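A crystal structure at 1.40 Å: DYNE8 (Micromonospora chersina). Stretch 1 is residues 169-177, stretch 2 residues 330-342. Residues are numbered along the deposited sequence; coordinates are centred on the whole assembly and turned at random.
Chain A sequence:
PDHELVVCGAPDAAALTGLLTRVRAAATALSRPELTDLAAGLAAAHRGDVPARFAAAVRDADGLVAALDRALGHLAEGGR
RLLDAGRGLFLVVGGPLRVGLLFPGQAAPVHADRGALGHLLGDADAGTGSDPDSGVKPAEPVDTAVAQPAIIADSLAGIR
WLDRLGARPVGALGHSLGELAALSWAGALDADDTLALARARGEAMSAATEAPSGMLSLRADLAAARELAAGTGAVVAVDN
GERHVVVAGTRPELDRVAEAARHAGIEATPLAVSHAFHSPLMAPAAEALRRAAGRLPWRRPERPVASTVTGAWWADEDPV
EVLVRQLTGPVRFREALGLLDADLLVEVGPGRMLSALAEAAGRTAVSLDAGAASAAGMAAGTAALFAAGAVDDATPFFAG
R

Stretch 1 169-177: PVGALGHSL
Stretch 2, residues 330-342: PVRFREALGLLDA

A buried strand and an antiparallel helix, at least 155 residues apart in sequence, pack through apolar side chains and one CH-pi contact, with no hydrogen bond between them. Strand 171-174 and helix 333-339 run at 173°, their axes 8.9 Å apart at closest approach, and together the stretches bury 487 Å². The register pairs V170 CA with A342 CA (7.5 Å), G171 CA with L340 CA (6.9 Å), L173 CA with A336 CA (6.8 Å), H175 CA with F333 CA (6.5 Å) and S176 CA with V331 CA (6.1 Å). The strand is extended (L173 phi/psi -140/155), whereas the helix stays near -65/-40, with R332 as N-cap and bonds such as A336 N to R332 O (3.0 Å) and L337 N to F333 O (2.9 Å); L340 (-77/105) leaves helical geometry. In the first turn of the helix, E335 OE1 accepts R332 NH1 at 2.8 Å in a salt bridge that makes no contact with stretch 1; R332 CB points away.

L173 (chi1 p, chi2 p) is the centre of the contact, with 102 Å² of its surface covered by stretch 2. L173 CD2 lies 3.6 Å from L337 CA, 4.1 Å from A336 CB and 4.0 Å from L340 CD2; L173 CD1 lies 3.8 Å from F333 CE1, at the ring edge. A172 points its CB away from the helix. Toward the C-terminal end of stretch 2, L340 (t, p) packs on G171 and V170: L340 CD1 sits 3.7 Å from G171 C and 4.1 Å from V170 CG2. At G171 an ideal CB would stand only 3.3 Å from L340 CD1, so the bare glycine leaves room for that methyl. V170 (m) also brings V170 CG2 within 3.7 Å of D341 O.

At the other end H175 (t, chi2 -75°) starts sideways but its ring approaches stretch 2. V331 (t) sets V331 CG1 over one ring face, 3.7 Å from the H175 centroid and 9° off the normal, pairing C-H with pi density. F333 (t, chi2 75°) lies obliquely, planes at 49°, with H175 CD2 3.7 Å from F333 CD1.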

ATOM      1  N   PRO A 169      -1.841 -13.392   5.091  1.00 14.30           N
ATOM      2  CA  PRO A 169      -0.797 -12.967   4.135  1.00 13.15           C
ATOM      3  C   PRO A 169       0.513 -13.698   4.417  1.00 13.09           C
ATOM      4  O   PRO A 169       0.730 -14.208   5.533  1.00 15.61           O
ATOM      5  CB  PRO A 169      -0.655 -11.445   4.404  1.00 14.72           C
ATOM      6  CG  PRO A 169      -1.435 -11.156   5.546  1.00 20.05           C
ATOM      7  CD  PRO A 169      -2.004 -12.406   6.199  1.00 14.46           C
ATOM      8  N   VAL A 170       1.370 -13.692   3.409  1.00 13.61           N
ATOM      9  CA  VAL A 170       2.704 -14.327   3.520  1.00 15.35           C
ATOM     10  C   VAL A 170       3.704 -13.403   4.215  1.00 15.43           C
ATOM     11  O   VAL A 170       4.776 -13.857   4.633  1.00 16.84           O
ATOM     12  CB  VAL A 170       3.253 -14.789   2.147  1.00 16.85           C
ATOM     13  CG1 VAL A 170       2.338 -15.859   1.483  1.00 20.15           C
ATOM     14  CG2 VAL A 170       3.470 -13.655   1.197  1.00 18.12           C
ATOM     15  N   GLY A 171       3.438 -12.078   4.258  1.00 13.14           N
ATOM     16  CA  GLY A 171       4.463 -11.189   4.826  1.00 14.79           C
ATOM     17  C   GLY A 171       4.023  -9.791   4.486  1.00 12.84           C
ATOM     18  O   GLY A 171       2.991  -9.609   3.863  1.00 12.88           O
ATOM     19  N   ALA A 172       4.807  -8.847   4.968  1.00 12.83           N
ATOM     20  CA  ALA A 172       4.420  -7.409   4.830  1.00 12.54           C
ATOM     21  C   ALA A 172       5.687  -6.642   4.606  1.00 13.77           C
ATOM     22  O   ALA A 172       6.764  -6.997   4.979  1.00 14.25           O
ATOM     23  CB  ALA A 172       3.745  -6.915   6.058  1.00 14.10           C
ATOM     24  N   LEU A 173       5.478  -5.444   4.047  1.00 12.55           N
ATOM     25  CA  LEU A 173       6.526  -4.398   4.081  1.00 13.41           C
ATOM     26  C   LEU A 173       5.860  -3.073   4.349  1.00 12.95           C
ATOM     27  O   LEU A 173       4.664  -2.876   4.057  1.00 14.12           O
ATOM     28  CB  LEU A 173       7.289  -4.333   2.757  1.00 17.08           C
ATOM     29  CG  LEU A 173       6.606  -3.841   1.539  1.00 14.65           C
ATOM     30  CD1 LEU A 173       6.522  -2.239   1.512  1.00 16.37           C
ATOM     31  CD2 LEU A 173       7.354  -4.357   0.268  1.00 16.71           C
ATOM     32  N   GLY A 174       6.642  -2.163   4.911  1.00 11.34           N
ATOM     33  CA  GLY A 174       6.171  -0.788   5.165  1.00 11.45           C
ATOM     34  C   GLY A 174       7.163   0.207   4.593  1.00 11.59           C
ATOM     35  O   GLY A 174       8.374   0.029   4.719  1.00 13.68           O
ATOM     36  N   HIS A 175       6.621   1.246   3.937  1.00 11.83           N
ATOM     37  CA  HIS A 175       7.444   2.340   3.332  1.00 11.65           C
ATOM     38  C   HIS A 175       7.682   3.422   4.365  1.00 11.67           C
ATOM     39  O   HIS A 175       6.772   4.126   4.763  1.00 12.31           O
ATOM     40  CB  HIS A 175       6.628   2.892   2.157  1.00 12.15           C
ATOM     41  CG  HIS A 175       7.429   3.672   1.147  1.00 11.24           C
ATOM     42  ND1 HIS A 175       7.867   4.974   1.413  1.00 14.46           N
ATOM     43  CD2 HIS A 175       7.778   3.389  -0.143  1.00 11.91           C
ATOM     44  CE1 HIS A 175       8.470   5.420   0.316  1.00 13.91           C
ATOM     45  NE2 HIS A 175       8.446   4.488  -0.629  1.00 12.55           N
ATOM     46  N   SER A 176       8.959   3.546   4.768  1.00 12.96           N
ATOM     47  CA  SER A 176       9.348   4.623   5.735  1.00 12.71           C
ATOM     48  C   SER A 176       8.440   4.482   6.986  1.00 12.89           C
ATOM     49  O   SER A 176       8.560   3.445   7.723  1.00 13.04           O
ATOM     50  CB  SER A 176       9.305   5.989   5.075  1.00 13.67           C
ATOM     51  OG  SER A 176       9.865   6.872   6.080  1.00 15.62           O
ATOM     52  N   LEU A 177       7.615   5.445   7.322  1.00 11.55           N
ATOM     53  CA  LEU A 177       6.692   5.376   8.426  1.00 13.07           C
ATOM     54  C   LEU A 177       5.959   4.032   8.510  1.00 11.73           C
ATOM     55  O   LEU A 177       5.675   3.517   9.612  1.00 12.94           O
ATOM     56  CB  LEU A 177       5.650   6.524   8.305  1.00 12.65           C
ATOM     57  CG  LEU A 177       4.508   6.517   9.309  1.00 13.68           C
ATOM     58  CD1 LEU A 177       5.025   6.703  10.765  1.00 15.30           C
ATOM     59  CD2 LEU A 177       3.524   7.583   8.907  1.00 14.30           C
ATOM     60  N   PRO A 330      18.389   5.556   3.009  1.00  9.99           N
ATOM     61  CA  PRO A 330      17.342   5.554   1.950  1.00 10.01           C
ATOM     62  C   PRO A 330      16.238   4.561   2.263  1.00 10.31           C
ATOM     63  O   PRO A 330      16.454   3.556   2.967  1.00 10.87           O
ATOM     64  CB  PRO A 330      18.095   5.131   0.708  1.00 11.92           C
ATOM     65  CG  PRO A 330      19.205   4.245   1.275  1.00 13.16           C
ATOM     66  CD  PRO A 330      19.677   5.034   2.529  1.00 10.70           C
ATOM     67  N   VAL A 331      15.087   4.772   1.705  1.00  9.94           N
ATOM     68  CA  VAL A 331      13.947   3.836   1.745  1.00  9.75           C
ATOM     69  C   VAL A 331      14.126   2.865   0.615  1.00 11.24           C
ATOM     70  O   VAL A 331      14.113   3.180  -0.603  1.00 10.60           O
ATOM     71  CB  VAL A 331      12.600   4.566   1.542  1.00 10.05           C
ATOM     72  CG1 VAL A 331      11.412   3.531   1.528  1.00 11.43           C
ATOM     73  CG2 VAL A 331      12.382   5.616   2.588  1.00 11.15           C
ATOM     74  N   ARG A 332      14.334   1.594   0.976  1.00 10.83           N
ATOM     75  CA  ARG A 332      14.624   0.519  -0.001  1.00 11.60           C
ATOM     76  C   ARG A 332      13.404  -0.183  -0.415  1.00 10.74           C
ATOM     77  O   ARG A 332      13.217  -1.426  -0.195  1.00 11.70           O
ATOM     78  CB  ARG A 332      15.641  -0.452   0.681  1.00 12.04           C
ATOM     79  CG  ARG A 332      16.960   0.320   1.021  1.00 12.84           C
ATOM     80  CD  ARG A 332      18.074  -0.694   1.446  1.00 14.40           C
ATOM     81  NE  ARG A 332      19.328   0.060   1.556  1.00 15.00           N
ATOM     82  CZ  ARG A 332      19.995   0.555   0.511  1.00 15.67           C
ATOM     83  NH1 ARG A 332      19.653   0.262  -0.717  1.00 16.92           N
ATOM     84  NH2 ARG A 332      21.053   1.319   0.704  1.00 18.30           N
ATOM     85  N   PHE A 333      12.459   0.536  -1.038  1.00 10.96           N
ATOM     86  CA  PHE A 333      11.187  -0.106  -1.394  1.00 10.55           C
ATOM     87  C   PHE A 333      11.384  -1.014  -2.583  1.00 11.67           C
ATOM     88  O   PHE A 333      10.786  -2.114  -2.509  1.00 10.54           O
ATOM     89  CB  PHE A 333      10.223   1.019  -1.833  1.00 10.57           C
ATOM     90  CG  PHE A 333       8.902   0.467  -2.321  1.00  9.32           C
ATOM     91  CD1 PHE A 333       7.949  -0.033  -1.420  1.00 11.93           C
ATOM     92  CD2 PHE A 333       8.580   0.472  -3.665  1.00 11.32           C
ATOM     93  CE1 PHE A 333       6.674  -0.509  -1.901  1.00 12.60           C
ATOM     94  CE2 PHE A 333       7.355  -0.047  -4.154  1.00 12.83           C
ATOM     95  CZ  PHE A 333       6.408  -0.524  -3.261  1.00 12.66           C
ATOM     96  N   ARG A 334      12.173  -0.713  -3.571  1.00 10.45           N
ATOM     97  CA  ARG A 334      12.361  -1.634  -4.688  1.00 11.53           C
ATOM     98  C   ARG A 334      12.886  -2.956  -4.178  1.00 10.62           C
ATOM     99  O   ARG A 334      12.352  -4.067  -4.575  1.00 13.11           O
ATOM    100  CB  ARG A 334      13.380  -1.007  -5.654  1.00 11.69           C
ATOM    101  CG  ARG A 334      13.746  -1.956  -6.842  1.00 15.31           C
ATOM    102  CD  ARG A 334      14.826  -1.262  -7.716  1.00 17.06           C
ATOM    103  NE  ARG A 334      16.000  -0.996  -6.949  1.00 17.77           N
ATOM    104  CZ  ARG A 334      16.966  -1.864  -6.651  1.00 19.55           C
ATOM    105  NH1 ARG A 334      16.933  -3.108  -7.205  1.00 25.16           N
ATOM    106  NH2 ARG A 334      18.021  -1.539  -5.916  1.00 24.18           N
ATOM    107  N   GLU A 335      13.870  -2.942  -3.274  1.00 12.01           N
ATOM    108  CA  GLU A 335      14.466  -4.205  -2.815  1.00 11.67           C
ATOM    109  C   GLU A 335      13.490  -4.927  -1.944  1.00 10.79           C
ATOM    110  O   GLU A 335      13.311  -6.216  -2.088  1.00 13.30           O
ATOM    111  CB  GLU A 335      15.778  -3.970  -2.066  1.00 14.38           C
ATOM    112  CG  GLU A 335      16.904  -3.574  -3.003  1.00 15.88           C
ATOM    113  CD  GLU A 335      18.036  -2.820  -2.245  1.00 21.10           C
ATOM    114  OE1 GLU A 335      17.846  -1.693  -1.703  1.00 18.15           O
ATOM    115  OE2 GLU A 335      19.159  -3.352  -2.264  1.00 24.63           O
ATOM    116  N   ALA A 336      12.789  -4.317  -1.022  1.00 11.75           N
ATOM    117  CA  ALA A 336      11.875  -4.973  -0.145  1.00 11.40           C
ATOM    118  C   ALA A 336      10.728  -5.584  -0.956  1.00 13.87           C
ATOM    119  O   ALA A 336      10.298  -6.701  -0.690  1.00 12.85           O
ATOM    120  CB  ALA A 336      11.334  -4.013   0.970  1.00 13.04           C
ATOM    121  N   LEU A 337      10.210  -4.885  -1.963  1.00 12.81           N
ATOM    122  CA  LEU A 337       9.117  -5.375  -2.745  1.00 12.50           C
ATOM    123  C   LEU A 337       9.567  -6.590  -3.527  1.00 13.26           C
ATOM    124  O   LEU A 337       8.772  -7.556  -3.645  1.00 12.86           O
ATOM    125  CB  LEU A 337       8.583  -4.258  -3.693  1.00 12.04           C
ATOM    126  CG  LEU A 337       7.425  -4.633  -4.582  1.00 12.38           C
ATOM    127  CD1 LEU A 337       6.179  -4.896  -3.800  1.00 15.61           C
ATOM    128  CD2 LEU A 337       7.222  -3.495  -5.671  1.00 14.08           C
ATOM    129  N   GLY A 338      10.770  -6.590  -4.000  1.00 13.47           N
ATOM    130  CA  GLY A 338      11.306  -7.731  -4.756  1.00 14.85           C
ATOM    131  C   GLY A 338      11.407  -8.930  -3.826  1.00 15.75           C
ATOM    132  O   GLY A 338      11.252 -10.091  -4.343  1.00 20.04           O
ATOM    133  N   LEU A 339      11.615  -8.758  -2.533  1.00 15.48           N
ATOM    134  CA  LEU A 339      11.720  -9.913  -1.615  1.00 16.66           C
ATOM    135  C   LEU A 339      10.374 -10.514  -1.400  1.00 17.83           C
ATOM    136  O   LEU A 339      10.265 -11.751  -1.160  1.00 18.16           O
ATOM    137  CB  LEU A 339      12.256  -9.459  -0.251  1.00 19.38           C
ATOM    138  CG  LEU A 339      13.737  -9.189  -0.197  1.00 23.16           C
ATOM    139  CD1 LEU A 339      13.974  -8.656   1.219  1.00 27.34           C
ATOM    140  CD2 LEU A 339      14.573 -10.469  -0.405  1.00 25.70           C
ATOM    141  N   LEU A 340       9.316  -9.721  -1.352  1.00 17.00           N
ATOM    142  CA  LEU A 340       8.003 -10.201  -0.983  1.00 18.12           C
ATOM    143  C   LEU A 340       7.437 -10.933  -2.176  1.00 21.05           C
ATOM    144  O   LEU A 340       7.078 -10.341  -3.161  1.00 22.68           O
ATOM    145  CB  LEU A 340       7.172  -8.966  -0.470  1.00 18.58           C
ATOM    146  CG  LEU A 340       5.783  -9.114   0.096  1.00 17.84           C
ATOM    147  CD1 LEU A 340       5.662 -10.170   1.238  1.00 19.65           C
ATOM    148  CD2 LEU A 340       5.260  -7.714   0.525  1.00 19.56           C
ATOM    149  N   ASP A 341       7.407 -12.259  -2.133  1.00 21.61           N
ATOM    150  CA  ASP A 341       6.952 -13.098  -3.258  1.00 23.34           C
ATOM    151  C   ASP A 341       5.450 -13.291  -3.109  1.00 21.81           C
ATOM    152  O   ASP A 341       4.994 -13.998  -2.207  1.00 23.79           O
ATOM    153  CB  ASP A 341       7.727 -14.401  -3.203  1.00 23.52           C
ATOM    154  CG  ASP A 341       7.121 -15.515  -4.157  1.00 31.59           C
ATOM    155  OD1 ASP A 341       6.399 -15.189  -5.152  1.00 33.79           O
ATOM    156  OD2 ASP A 341       7.366 -16.724  -3.862  1.00 35.98           O
ATOM    157  N   ALA A 342       4.679 -12.564  -3.911  1.00 21.06           N
ATOM    158  CA  ALA A 342       3.258 -12.557  -3.699  1.00 18.42           C
ATOM    159  C   ALA A 342       2.608 -12.302  -5.024  1.00 18.84           C
ATOM    160  O   ALA A 342       3.020 -11.407  -5.774  1.00 19.42           O
ATOM    161  CB  ALA A 342       2.826 -11.443  -2.699  1.00 20.44           C
TER